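Local coordinates for protein histidine acid phosphatase (Bifidobacterium longum subsp. infantis, PDB 6RXD) that removes phosphate groups from phytate, and probably also from other inositol polyphosphates and from 2,3-bisphosphoglycerate, at residues A[8-13]-A[310-315]; A[14-19]-A[471-476]; A[83-88]-A[328-333]; A[95-100]-A[285-290]; A[349-354]-A[425-430]. One frame throughout, in Å; residues are numbered along the deposited sequence.

In the fold
The N-terminal arm makes the two longest closures. Residues 8-13 lie against helix 301-317 (contact 1), and the next residues, 14-19, meet the hairpin turn at 471-476 (contact 2), so that contact 2 spans contacts 3, 4 and 5 and crosses contact 1. Contact 3 joins helix 75-95 to the loop after helix 301-317 and also crosses contact 1, touching it through Leu85, Leu311 and Phe330. Contact 4, just past the end of helix 75-95, lies within the spans of contacts 1 and 3. Contact 5 opens after contact 1 has closed, tying helix 339-357 to a late loop; Ser11 and Asp350 link contacts 1 and 5.

Contact 1. Residues A[8-13]-A[310-315]; sequences RYYSSK and NLYIIA
Ile313 projects from helix 301-317 into the bend of the N-terminal arm, between Tyr10 and Lys13. Its CG1 sits between the backbone N and the carbonyl carbon (chi1 68°), and lies 3.8 Å from Lys13 CG. The other branch turns to the Tyr10 side: Ile313 CG2 packs 3.8 Å from Tyr10 CA and stands at the edge of the Tyr10 ring, near its plane. The Lys13 side chain crosses those of Ile313 and Ile314 obliquely; its chain is bent at chi2, and the methylenes CB to CE make the contact. Lys13 CE reaches 3.7 Å from Ile314 CD1, one residue further along the helix. The contact lays an irregular N-terminal arm, with a short 3-10 turn around Ser12 and Lys13, over a helix of the histidine acid phosphatase fold. The same arm reaches the RHG signature of the family through Ser12 O, hydrogen-bonded to Arg44. Tyr312 holds the start of the arm. Its CG is anti to the backbone N (chi1 162°), and its hydroxyl donates a short bond of 2.5 Å from Tyr312 OH to Arg8 O, in the carbonyl plane and on a lone pair. The Tyr312 and Tyr10 side chains cross at about a right angle with their ring planes 45° apart, Tyr10 CE2 coming 3.7 Å from Tyr312 CZ. Phe334 stacks on the Tyr312 ring, and Tyr309 OH is hydrogen-bonded to Tyr9 O.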
# COMPACT_ATOMS: atom_id res chain seq x y z
N ARG A 8 3.29 10.46 -12.97
CA ARG A 8 2.57 9.53 -13.89
C ARG A 8 3.00 8.07 -13.92
O ARG A 8 4.19 7.74 -14.02
CB ARG A 8 2.59 9.98 -15.33
CG ARG A 8 1.29 10.44 -15.89
CD ARG A 8 1.55 10.76 -17.33
NE ARG A 8 2.99 10.86 -17.54
CZ ARG A 8 3.68 12.00 -17.55
NH1 ARG A 8 3.05 13.15 -17.35
NH2 ARG A 8 4.99 11.99 -17.73
N TYR A 9 2.00 7.20 -13.94
CA TYR A 9 2.19 5.76 -14.00
C TYR A 9 3.16 5.26 -12.96
O TYR A 9 4.14 4.58 -13.26
CB TYR A 9 2.59 5.33 -15.41
CG TYR A 9 1.69 5.95 -16.45
CD1 TYR A 9 0.34 5.65 -16.48
CD2 TYR A 9 2.19 6.85 -17.37
CE1 TYR A 9 -0.50 6.24 -17.43
CE2 TYR A 9 1.37 7.43 -18.33
CZ TYR A 9 0.03 7.12 -18.35
OH TYR A 9 -0.78 7.70 -19.30
N TYR A 10 2.86 5.59 -11.71
CA TYR A 10 3.66 5.15 -10.58
C TYR A 10 3.19 3.82 -10.01
O TYR A 10 3.82 3.30 -9.09
CB TYR A 10 3.59 6.19 -9.46
CG TYR A 10 4.24 7.53 -9.75
CD1 TYR A 10 3.64 8.71 -9.29
CD2 TYR A 10 5.46 7.62 -10.41
CE1 TYR A 10 4.24 9.94 -9.51
CE2 TYR A 10 6.06 8.86 -10.64
CZ TYR A 10 5.44 10.01 -10.18
OH TYR A 10 6.02 11.24 -10.38
N SER A 11 2.07 3.28 -10.51
CA SER A 11 1.55 2.02 -9.99
C SER A 11 1.34 2.15 -8.48
O SER A 11 1.03 3.22 -8.00
CB SER A 11 2.49 0.85 -10.36
OG SER A 11 2.05 -0.40 -9.84
N SER A 12 1.52 1.07 -7.72
CA SER A 12 1.28 1.15 -6.28
C SER A 12 2.36 1.92 -5.50
O SER A 12 2.35 1.95 -4.27
CB SER A 12 1.09 -0.25 -5.69
OG SER A 12 2.29 -0.98 -5.79
N LYS A 13 3.30 2.54 -6.22
CA LYS A 13 4.24 3.48 -5.59
C LYS A 13 3.70 4.90 -5.66
O LYS A 13 4.37 5.83 -5.24
CB LYS A 13 5.61 3.43 -6.28
CG LYS A 13 6.62 2.49 -5.66
CD LYS A 13 6.13 1.08 -5.54
CE LYS A 13 7.28 0.17 -5.08
NZ LYS A 13 6.79 -1.10 -4.49
N ASN A 310 11.56 0.87 -11.98
CA ASN A 310 11.48 0.78 -10.52
C ASN A 310 12.19 1.94 -9.82
O ASN A 310 11.76 2.38 -8.75
CB ASN A 310 12.01 -0.57 -10.01
CG ASN A 310 10.92 -1.63 -9.95
OD1 ASN A 310 10.11 -1.66 -9.02
ND2 ASN A 310 10.87 -2.49 -10.96
N LEU A 311 13.26 2.44 -10.42
CA LEU A 311 13.93 3.60 -9.82
C LEU A 311 13.10 4.86 -10.00
O LEU A 311 13.02 5.68 -9.10
CB LEU A 311 15.34 3.79 -10.41
CG LEU A 311 16.35 2.67 -10.09
CD1 LEU A 311 17.72 3.08 -10.62
CD2 LEU A 311 16.42 2.38 -8.60
N TYR A 312 12.46 4.98 -11.16
CA TYR A 312 11.57 6.11 -11.44
C TYR A 312 10.42 6.19 -10.43
O TYR A 312 10.10 7.28 -9.91
CB TYR A 312 11.04 5.98 -12.87
CG TYR A 312 9.81 6.78 -13.22
CD1 TYR A 312 9.86 8.16 -13.35
CD2 TYR A 312 8.61 6.14 -13.47
CE1 TYR A 312 8.73 8.89 -13.69
CE2 TYR A 312 7.47 6.85 -13.82
CZ TYR A 312 7.54 8.23 -13.93
OH TYR A 312 6.42 8.95 -14.27
N ILE A 313 9.80 5.05 -10.14
CA ILE A 313 8.67 5.11 -9.23
C ILE A 313 9.10 5.30 -7.77
O ILE A 313 8.43 5.99 -7.01
CB ILE A 313 7.71 3.93 -9.42
CG1 ILE A 313 8.37 2.62 -8.99
CG2 ILE A 313 7.23 3.87 -10.87
CD1 ILE A 313 7.48 1.38 -9.23
N ILE A 314 10.23 4.70 -7.38
CA ILE A 314 10.72 4.90 -6.02
C ILE A 314 11.23 6.34 -5.84
O ILE A 314 11.12 6.91 -4.76
CB ILE A 314 11.78 3.86 -5.63
CG1 ILE A 314 11.14 2.47 -5.50
CG2 ILE A 314 12.42 4.18 -4.29
CD1 ILE A 314 10.19 2.33 -4.31
N ALA A 315 11.77 6.92 -6.91
CA ALA A 315 12.24 8.31 -6.87
C ALA A 315 11.10 9.24 -6.48
O ALA A 315 11.32 10.21 -5.74
CB ALA A 315 12.80 8.72 -8.21

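Contact 2. Residues A[14-19]-A[471-476]; sequences QPYVAP and LYNENE
Tyr16 and Glu474 meet through a hydrogen bond of 2.7 Å from Tyr16 OH to Glu474 OE1. The acceptor uses its anti lone pair, and the carboxylate lies nearly coplanar with the phenol ring, which it meets at the edge. Pro19 closes in on the same group, with Pro19 CD 3.4 Å from Glu474 OE1. Further back along the ring, Tyr16 CE1 lies 4.0 Å from Asn473 CB. Two waters lie between Val17 O and Asn473 O, within hydrogen-bonding distance of both; the first is 2.7 Å from Val17 O.

Asn473 and Glu474 are the two central residues of a type I' turn, both with positive phi, that closes a beta hairpin between strands 467-472 and 475-477 of the mixed sheet. The turn thrusts the Glu474 side chain at the N-terminal arm, its chain extended beyond CG. A salt bridge from Arg114 on helix 102-118 grips Glu474 OE2, which would favour the ionised carboxylate. Asn445, at the start of strand 445-453, serves both partners: its ND2 is hydrogen-bonded to Tyr16 OH and its backbone N to Asn473 OD1.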
# COMPACT_ATOMS: atom_id res chain seq x y z
N GLN A 14 2.49 5.08 -6.17
CA GLN A 14 1.87 6.40 -6.20
C GLN A 14 1.93 7.09 -4.82
O GLN A 14 1.44 6.54 -3.83
CB GLN A 14 0.41 6.26 -6.63
CG GLN A 14 -0.43 7.52 -6.45
CD GLN A 14 0.04 8.65 -7.33
OE1 GLN A 14 0.21 8.47 -8.54
NE2 GLN A 14 0.25 9.82 -6.73
N PRO A 15 2.54 8.28 -4.75
CA PRO A 15 2.49 8.94 -3.44
C PRO A 15 1.06 9.32 -3.04
O PRO A 15 0.23 9.70 -3.88
CB PRO A 15 3.33 10.20 -3.67
CG PRO A 15 4.31 9.79 -4.75
CD PRO A 15 3.47 8.95 -5.68
N TYR A 16 0.76 9.20 -1.75
CA TYR A 16 -0.56 9.55 -1.24
C TYR A 16 -0.95 10.96 -1.65
O TYR A 16 -0.13 11.89 -1.56
CB TYR A 16 -0.57 9.47 0.28
CG TYR A 16 -1.95 9.55 0.87
CD1 TYR A 16 -2.86 8.53 0.68
CD2 TYR A 16 -2.34 10.64 1.65
CE1 TYR A 16 -4.14 8.58 1.24
CE2 TYR A 16 -3.60 10.70 2.22
CZ TYR A 16 -4.49 9.67 2.01
OH TYR A 16 -5.75 9.75 2.57
N VAL A 17 -2.19 11.11 -2.09
CA VAL A 17 -2.72 12.43 -2.43
C VAL A 17 -3.62 12.89 -1.29
O VAL A 17 -4.73 12.40 -1.13
CB VAL A 17 -3.51 12.39 -3.74
CG1 VAL A 17 -4.04 13.78 -4.07
CG2 VAL A 17 -2.63 11.88 -4.87
N ALA A 18 -3.12 13.82 -0.48
CA ALA A 18 -3.88 14.32 0.67
C ALA A 18 -5.07 15.14 0.19
O ALA A 18 -5.00 15.77 -0.87
CB ALA A 18 -2.99 15.15 1.57
N PRO A 19 -6.17 15.13 0.95
CA PRO A 19 -7.34 15.89 0.49
C PRO A 19 -7.07 17.39 0.54
O PRO A 19 -6.37 17.87 1.43
CB PRO A 19 -8.42 15.51 1.51
CG PRO A 19 -7.64 15.20 2.78
CD PRO A 19 -6.40 14.50 2.27
N LEU A 471 -14.68 6.74 4.41
CA LEU A 471 -13.73 7.47 3.57
C LEU A 471 -12.68 6.49 3.06
O LEU A 471 -12.21 5.65 3.81
CB LEU A 471 -13.01 8.57 4.37
CG LEU A 471 -13.77 9.64 5.16
CD1 LEU A 471 -12.81 10.78 5.54
CD2 LEU A 471 -14.96 10.18 4.42
N TYR A 472 -12.33 6.59 1.78
CA TYR A 472 -11.31 5.74 1.17
C TYR A 472 -10.28 6.70 0.58
O TYR A 472 -10.61 7.53 -0.28
CB TYR A 472 -11.95 4.92 0.05
CG TYR A 472 -11.06 3.92 -0.67
CD1 TYR A 472 -9.92 3.38 -0.08
CD2 TYR A 472 -11.37 3.53 -1.96
CE1 TYR A 472 -9.11 2.46 -0.78
CE2 TYR A 472 -10.60 2.62 -2.66
CZ TYR A 472 -9.47 2.08 -2.07
OH TYR A 472 -8.74 1.16 -2.78
N ASN A 473 -9.05 6.62 1.09
CA ASN A 473 -8.02 7.60 0.77
C ASN A 473 -8.53 9.03 0.98
O ASN A 473 -8.22 9.96 0.22
CB ASN A 473 -7.48 7.35 -0.64
CG ASN A 473 -6.94 5.93 -0.80
OD1 ASN A 473 -6.43 5.35 0.15
ND2 ASN A 473 -7.05 5.36 -2.01
N GLU A 474 -9.31 9.18 2.05
CA GLU A 474 -9.89 10.44 2.49
C GLU A 474 -10.91 11.07 1.54
O GLU A 474 -11.27 12.24 1.69
CB GLU A 474 -8.81 11.43 2.95
CG GLU A 474 -8.31 11.09 4.37
CD GLU A 474 -7.15 11.95 4.81
OE1 GLU A 474 -6.05 11.78 4.25
OE2 GLU A 474 -7.33 12.79 5.73
N ASN A 475 -11.40 10.28 0.59
CA ASN A 475 -12.57 10.67 -0.19
C ASN A 475 -13.79 9.97 0.39
O ASN A 475 -13.75 8.76 0.62
CB ASN A 475 -12.40 10.27 -1.65
CG ASN A 475 -11.24 10.96 -2.32
OD1 ASN A 475 -11.15 12.20 -2.30
ND2 ASN A 475 -10.33 10.18 -2.90
N GLU A 476 -14.86 10.71 0.62
CA GLU A 476 -16.10 10.09 1.09
C GLU A 476 -16.71 9.29 -0.04
O GLU A 476 -16.91 9.81 -1.15
CB GLU A 476 -17.08 11.15 1.61
CG GLU A 476 -18.36 10.56 2.22
CD GLU A 476 -19.15 11.61 2.99
OE1 GLU A 476 -18.87 12.81 2.78
OE2 GLU A 476 -20.02 11.24 3.82
O HOH W 1 -6.20 10.24 -1.77
O HOH W 2 -7.66 12.66 -0.23

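Contact 3. Residues A[83-88]-A[328-333]; sequences KNLSGI and FAFDQY
Asn84 uses both ends of its amide on segment 328-333, which ends in a 3-10 turn. Ala329 N donates to Asn84 OD1 over 2.8 Å, approaching from 55° above the carbonyl plane. At the other end Asn84 ND2 donates to Tyr333 OH, 3.1 Å away and almost in the amide plane, with the phenol ring nearly perpendicular to the amide. The Ala329 N-H, which can only donate, favours OD1 on that side. The Asn84 side chain also covers a ring: CB sits over one face of Phe330, 4.0 Å from its centroid, in a CH-pi contact. Leu85 reaches the tip of the same ring, its CD2 being 4.1 Å from Phe330 CZ. At Gly87 the ring of Phe328 lies against the backbone, Phe328 CD2 3.6 Å from Gly87 C. Ile88 serves both phenylalanines: CB lies over a face of Phe328 in a second CH-pi contact, and CG2 is 3.9 Å from Phe330 CE2. Two residues before Phe328, in the same loop, His326 binds zinc together with Glu94, near the end of helix 75-95. Phe330 packs on Leu308 and Leu311 of helix 301-317 and Phe328 on Ala315, while Leu85 touches Leu59 and Met60 of helix 55-69.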
# COMPACT_ATOMS: atom_id res chain seq x y z
N LYS A 83 25.00 10.07 -12.71
CA LYS A 83 24.62 11.02 -11.65
C LYS A 83 23.29 10.63 -11.01
O LYS A 83 23.12 10.72 -9.78
CB LYS A 83 24.51 12.44 -12.21
CG LYS A 83 24.10 13.48 -11.16
CD LYS A 83 23.95 14.89 -11.75
CE LYS A 83 23.47 15.87 -10.67
NZ LYS A 83 23.24 17.24 -11.21
N ASN A 84 22.33 10.21 -11.83
CA ASN A 84 21.02 9.82 -11.31
C ASN A 84 21.14 8.61 -10.40
O ASN A 84 20.58 8.58 -9.29
CB ASN A 84 20.04 9.53 -12.46
CG ASN A 84 19.53 10.79 -13.13
OD1 ASN A 84 19.38 11.82 -12.47
ND2 ASN A 84 19.29 10.73 -14.43
N LEU A 85 21.90 7.62 -10.86
CA LEU A 85 22.09 6.40 -10.08
C LEU A 85 22.83 6.68 -8.78
O LEU A 85 22.39 6.25 -7.71
CB LEU A 85 22.84 5.33 -10.88
CG LEU A 85 22.16 4.78 -12.13
CD1 LEU A 85 23.12 3.86 -12.88
CD2 LEU A 85 20.93 4.02 -11.75
N SER A 86 23.94 7.42 -8.84
CA SER A 86 24.71 7.77 -7.65
C SER A 86 23.85 8.53 -6.65
O SER A 86 23.95 8.32 -5.44
CB SER A 86 25.92 8.63 -8.02
OG SER A 86 26.84 7.87 -8.78
N GLY A 87 23.01 9.42 -7.17
CA GLY A 87 22.14 10.23 -6.33
C GLY A 87 21.10 9.42 -5.56
O GLY A 87 20.92 9.63 -4.36
N ILE A 88 20.40 8.50 -6.23
CA ILE A 88 19.39 7.72 -5.52
C ILE A 88 20.04 6.73 -4.55
O ILE A 88 19.51 6.45 -3.47
CB ILE A 88 18.36 7.04 -6.48
CG1 ILE A 88 17.13 6.59 -5.68
CG2 ILE A 88 18.99 5.87 -7.22
CD1 ILE A 88 15.88 6.42 -6.53
N PHE A 328 18.37 13.48 -8.09
CA PHE A 328 18.21 12.51 -9.16
C PHE A 328 17.00 12.94 -9.98
O PHE A 328 16.09 13.61 -9.47
CB PHE A 328 18.06 11.07 -8.62
CG PHE A 328 17.30 10.97 -7.32
CD1 PHE A 328 15.93 10.71 -7.31
CD2 PHE A 328 17.96 11.14 -6.10
CE1 PHE A 328 15.23 10.64 -6.11
CE2 PHE A 328 17.27 11.05 -4.89
CZ PHE A 328 15.90 10.81 -4.89
N ALA A 329 16.99 12.59 -11.26
CA ALA A 329 15.95 13.05 -12.17
C ALA A 329 15.54 11.95 -13.14
O ALA A 329 15.70 12.08 -14.36
CB ALA A 329 16.42 14.29 -12.92
N PHE A 330 15.02 10.85 -12.60
CA PHE A 330 14.62 9.72 -13.43
C PHE A 330 13.39 10.03 -14.27
O PHE A 330 13.15 9.38 -15.30
CB PHE A 330 14.40 8.47 -12.57
CG PHE A 330 15.67 7.90 -12.01
CD1 PHE A 330 16.51 7.14 -12.80
CD2 PHE A 330 16.04 8.14 -10.69
CE1 PHE A 330 17.69 6.61 -12.30
CE2 PHE A 330 17.22 7.61 -10.18
CZ PHE A 330 18.05 6.86 -10.99
N ASP A 331 12.61 11.03 -13.85
CA ASP A 331 11.44 11.41 -14.63
C ASP A 331 11.79 11.87 -16.04
O ASP A 331 10.96 11.78 -16.94
CB ASP A 331 10.57 12.44 -13.90
CG ASP A 331 11.34 13.68 -13.52
OD1 ASP A 331 12.56 13.57 -13.25
OD2 ASP A 331 10.71 14.76 -13.47
N GLN A 332 13.03 12.32 -16.25
CA GLN A 332 13.44 12.78 -17.57
C GLN A 332 13.44 11.67 -18.62
O GLN A 332 13.41 11.96 -19.82
CB GLN A 332 14.84 13.37 -17.53
CG GLN A 332 15.90 12.29 -17.46
CD GLN A 332 17.28 12.86 -17.36
OE1 GLN A 332 17.90 13.17 -18.38
NE2 GLN A 332 17.78 13.01 -16.14
N TYR A 333 13.46 10.41 -18.18
CA TYR A 333 13.46 9.29 -19.12
C TYR A 333 12.05 8.84 -19.44
O TYR A 333 11.85 7.92 -20.25
CB TYR A 333 14.23 8.09 -18.55
CG TYR A 333 15.65 8.41 -18.16
CD1 TYR A 333 16.57 8.87 -19.10
CD2 TYR A 333 16.09 8.21 -16.85
CE1 TYR A 333 17.87 9.16 -18.75
CE2 TYR A 333 17.41 8.49 -16.49
CZ TYR A 333 18.28 8.97 -17.44
OH TYR A 333 19.59 9.25 -17.10

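Contact 4. Residues A[95-100]-A[285-290]; sequences NGYGML and SKDPDA
Gly96 and Tyr97 face Asp287 where helix 75-95 gives way to a loop. Gly96 leaves helical geometry with a positive phi of 99° and opens a type II beta turn ending at Met99. Across the contact, Asp287 leads into a short 3-10 turn, closed by a bond of 2.9 Å from Ala290 N to Asp287 O. The Asp287 carboxylate spans the gap, its CG anti to the backbone N (chi1 -174°). Its OD2 accepts Tyr97 N at 3.0 Å in a nearly straight bond on the syn side, somewhat out of the carboxylate plane, while a water joins the other oxygen to the turn, 2.8 Å from Asp287 OD1 and 2.7 Å from Tyr97 O. Asp287 OD2 also stands at the Tyr97 ring edge, Tyr97 CB is 3.7 Å from Asp289 CB, and Tyr97 CD2 is 3.8 Å from Ala290 CB. Beyond the turn the ring passes Thr89 and Asn92 of helix 75-95, and its hydroxyl is hydrogen-bonded to Asp56 at the start of helix 55-69. Backbone hydrogen bonds between Met99 and Gly49 and between Asp289 and Tyr53 fasten both segments to the loop before that helix, and Leu100 packs on helix 141-157.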
# COMPACT_ATOMS: atom_id res chain seq x y z
N ASN A 95 19.46 7.39 4.34
CA ASN A 95 18.22 7.08 5.04
C ASN A 95 18.22 5.69 5.64
O ASN A 95 17.56 5.44 6.65
CB ASN A 95 17.03 7.24 4.10
CG ASN A 95 16.50 8.64 4.08
OD1 ASN A 95 17.20 9.59 4.43
ND2 ASN A 95 15.25 8.79 3.66
N GLY A 96 18.98 4.79 5.03
CA GLY A 96 18.96 3.39 5.39
C GLY A 96 18.05 2.74 4.36
O GLY A 96 16.93 3.20 4.13
N TYR A 97 18.54 1.69 3.71
CA TYR A 97 17.69 1.02 2.74
C TYR A 97 16.44 0.45 3.42
O TYR A 97 16.50 -0.04 4.56
CB TYR A 97 18.47 -0.07 2.02
CG TYR A 97 19.30 0.45 0.87
CD1 TYR A 97 18.81 0.42 -0.43
CD2 TYR A 97 20.57 0.96 1.08
CE1 TYR A 97 19.55 0.88 -1.50
CE2 TYR A 97 21.33 1.44 0.02
CZ TYR A 97 20.82 1.39 -1.27
OH TYR A 97 21.55 1.86 -2.33
N GLY A 98 15.30 0.58 2.73
CA GLY A 98 14.03 0.04 3.19
C GLY A 98 13.26 0.94 4.14
O GLY A 98 12.10 0.66 4.45
N MET A 99 13.89 2.01 4.59
CA MET A 99 13.29 2.85 5.63
C MET A 99 12.22 3.79 5.09
O MET A 99 12.17 4.07 3.89
CB MET A 99 14.38 3.65 6.34
CG MET A 99 15.41 2.78 7.00
SD MET A 99 14.72 1.94 8.43
CE MET A 99 14.74 3.27 9.63
N LEU A 100 11.34 4.25 5.98
CA LEU A 100 10.35 5.27 5.63
C LEU A 100 11.08 6.49 5.10
O LEU A 100 12.13 6.86 5.63
CB LEU A 100 9.55 5.71 6.86
CG LEU A 100 8.26 5.02 7.27
CD1 LEU A 100 7.53 5.90 8.28
CD2 LEU A 100 7.38 4.77 6.05
N SER A 285 27.33 -3.39 8.62
CA SER A 285 26.92 -3.88 9.93
C SER A 285 25.72 -3.12 10.49
O SER A 285 24.99 -3.63 11.33
CB SER A 285 28.09 -3.85 10.93
OG SER A 285 28.39 -2.52 11.32
N LYS A 286 25.53 -1.89 10.01
CA LYS A 286 24.41 -1.08 10.47
C LYS A 286 23.25 -1.09 9.47
O LYS A 286 22.09 -0.91 9.85
CB LYS A 286 24.86 0.35 10.77
CG LYS A 286 24.95 0.64 12.26
CD LYS A 286 25.57 2.00 12.52
CE LYS A 286 27.03 2.03 12.10
NZ LYS A 286 27.63 3.38 12.31
N ASP A 287 23.56 -1.30 8.19
CA ASP A 287 22.52 -1.37 7.17
C ASP A 287 22.74 -2.58 6.26
O ASP A 287 23.26 -2.44 5.15
CB ASP A 287 22.49 -0.08 6.35
CG ASP A 287 21.34 -0.03 5.36
OD1 ASP A 287 20.50 -0.95 5.36
OD2 ASP A 287 21.26 0.95 4.59
N PRO A 288 22.32 -3.77 6.72
CA PRO A 288 22.52 -5.02 5.97
C PRO A 288 21.88 -4.98 4.58
O PRO A 288 22.35 -5.66 3.66
CB PRO A 288 21.80 -6.07 6.83
CG PRO A 288 21.75 -5.48 8.21
CD PRO A 288 21.63 -4.00 8.00
N ASP A 289 20.83 -4.19 4.44
CA ASP A 289 20.12 -4.09 3.17
C ASP A 289 20.88 -3.27 2.15
O ASP A 289 20.52 -3.24 0.97
CB ASP A 289 18.71 -3.53 3.39
CG ASP A 289 17.80 -4.54 4.05
OD1 ASP A 289 17.78 -5.71 3.60
OD2 ASP A 289 17.10 -4.19 5.03
N ALA A 290 21.97 -2.63 2.57
CA ALA A 290 22.82 -1.91 1.63
C ALA A 290 23.73 -2.88 0.86
O ALA A 290 24.44 -2.49 -0.06
CB ALA A 290 23.64 -0.85 2.33
O HOH W 3 18.21 -0.02 6.69

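Contact 5. Residues A[349-354]-A[425-430]; sequences LDAEDF and DVYTYG
Phe354 and Tyr427 each carry CG anti to the backbone N (chi1 174° and 162°), which puts each CG on the side of the other segment. The rings form an offset aromatic stack joining helix 339-357 of the histidine acid phosphatase fold to the long loop after helix 400-410, with centroids 4.4 Å apart and planes at 14°. Tyr427 CD1 lies over the centre of the Phe354 ring, while Phe354 CB sits 4.2 Å from the Tyr427 centroid, almost on the ring normal. One turn back, Ala351 CB packs 3.7 Å from Tyr427 CD2. Trp434 adds an edge-to-face partner for Phe354 and accepts Tyr427 OH through its carbonyl. Glu352, on the same helix, is a zinc ligand seen in this protein, though no zinc is bound there here. Asp350 holds the loop at Tyr429 and, through OD1, the N-terminal arm at Ser11. Tyr429 OH donates to Asp350 OD2 over 2.6 Å, reaching it from above the carboxylate plane.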
# COMPACT_ATOMS: atom_id res chain seq x y z
N LEU A 349 3.49 -4.38 -13.68
CA LEU A 349 3.52 -4.50 -12.22
C LEU A 349 2.13 -4.70 -11.62
O LEU A 349 1.93 -5.55 -10.73
CB LEU A 349 4.19 -3.28 -11.57
CG LEU A 349 5.69 -3.14 -11.83
CD1 LEU A 349 6.28 -2.07 -10.91
CD2 LEU A 349 6.37 -4.48 -11.63
N ASP A 350 1.17 -3.92 -12.10
CA ASP A 350 -0.19 -4.00 -11.58
C ASP A 350 -0.76 -5.38 -11.82
O ASP A 350 -1.48 -5.89 -10.98
CB ASP A 350 -1.09 -2.96 -12.24
CG ASP A 350 -1.00 -1.58 -11.61
OD1 ASP A 350 -0.36 -1.44 -10.54
OD2 ASP A 350 -1.60 -0.65 -12.18
N ALA A 351 -0.47 -5.96 -12.98
CA ALA A 351 -1.02 -7.28 -13.29
C ALA A 351 -0.64 -8.35 -12.27
O ALA A 351 -1.45 -9.21 -11.90
CB ALA A 351 -0.59 -7.72 -14.68
N GLU A 352 0.60 -8.32 -11.81
CA GLU A 352 1.06 -9.31 -10.84
C GLU A 352 0.31 -9.14 -9.52
O GLU A 352 -0.13 -10.12 -8.92
CB GLU A 352 2.56 -9.16 -10.59
CG GLU A 352 3.19 -10.36 -9.94
CD GLU A 352 4.34 -10.91 -10.74
OE1 GLU A 352 4.13 -11.86 -11.53
OE2 GLU A 352 5.47 -10.38 -10.60
N ASP A 353 0.17 -7.89 -9.08
CA ASP A 353 -0.56 -7.63 -7.84
C ASP A 353 -2.04 -7.99 -7.99
O ASP A 353 -2.64 -8.59 -7.10
CB ASP A 353 -0.43 -6.16 -7.44
CG ASP A 353 0.95 -5.82 -6.92
OD1 ASP A 353 1.64 -6.71 -6.37
OD2 ASP A 353 1.33 -4.64 -7.05
N PHE A 354 -2.62 -7.61 -9.13
CA PHE A 354 -4.02 -7.88 -9.39
C PHE A 354 -4.34 -9.37 -9.29
O PHE A 354 -5.32 -9.76 -8.65
CB PHE A 354 -4.42 -7.35 -10.78
CG PHE A 354 -5.82 -7.72 -11.18
CD1 PHE A 354 -6.89 -6.91 -10.81
CD2 PHE A 354 -6.06 -8.89 -11.89
CE1 PHE A 354 -8.19 -7.26 -11.14
CE2 PHE A 354 -7.36 -9.25 -12.23
CZ PHE A 354 -8.42 -8.44 -11.86
N ASP A 425 -7.01 -14.44 -22.30
CA ASP A 425 -7.85 -13.24 -22.21
C ASP A 425 -7.63 -12.64 -20.82
O ASP A 425 -8.45 -12.82 -19.91
CB ASP A 425 -9.33 -13.63 -22.42
CG ASP A 425 -10.27 -12.43 -22.43
OD1 ASP A 425 -9.81 -11.27 -22.46
OD2 ASP A 425 -11.50 -12.67 -22.42
N VAL A 426 -6.51 -11.94 -20.66
CA VAL A 426 -6.04 -11.53 -19.33
C VAL A 426 -6.40 -10.10 -18.97
O VAL A 426 -6.87 -9.33 -19.81
CB VAL A 426 -4.49 -11.66 -19.23
CG1 VAL A 426 -4.06 -13.12 -19.48
CG2 VAL A 426 -3.80 -10.72 -20.24
N TYR A 427 -6.16 -9.76 -17.70
CA TYR A 427 -6.28 -8.41 -17.16
C TYR A 427 -5.47 -7.41 -17.98
O TYR A 427 -4.27 -7.58 -18.18
CB TYR A 427 -5.76 -8.42 -15.72
CG TYR A 427 -5.41 -7.06 -15.17
CD1 TYR A 427 -6.39 -6.23 -14.63
CD2 TYR A 427 -4.09 -6.62 -15.15
CE1 TYR A 427 -6.07 -4.97 -14.11
CE2 TYR A 427 -3.76 -5.37 -14.66
CZ TYR A 427 -4.75 -4.55 -14.13
OH TYR A 427 -4.39 -3.30 -13.63
N THR A 428 -6.14 -6.35 -18.45
CA THR A 428 -5.46 -5.27 -19.14
C THR A 428 -6.06 -3.96 -18.69
O THR A 428 -7.13 -3.94 -18.09
CB THR A 428 -5.62 -5.35 -20.67
OG1 THR A 428 -6.98 -5.10 -21.03
CG2 THR A 428 -5.19 -6.71 -21.22
N TYR A 429 -5.37 -2.87 -18.98
CA TYR A 429 -5.89 -1.56 -18.67
C TYR A 429 -7.15 -1.24 -19.47
O TYR A 429 -7.98 -0.43 -19.04
CB TYR A 429 -4.80 -0.51 -18.90
CG TYR A 429 -3.81 -0.37 -17.76
CD1 TYR A 429 -2.78 0.55 -17.84
CD2 TYR A 429 -3.91 -1.15 -16.61
CE1 TYR A 429 -1.87 0.70 -16.80
CE2 TYR A 429 -2.99 -1.01 -15.55
CZ TYR A 429 -1.98 -0.06 -15.67
OH TYR A 429 -1.08 0.12 -14.65
N GLY A 430 -7.31 -1.88 -20.63
CA GLY A 430 -8.50 -1.68 -21.44
C GLY A 430 -9.73 -2.44 -20.95
O GLY A 430 -10.86 -2.03 -21.26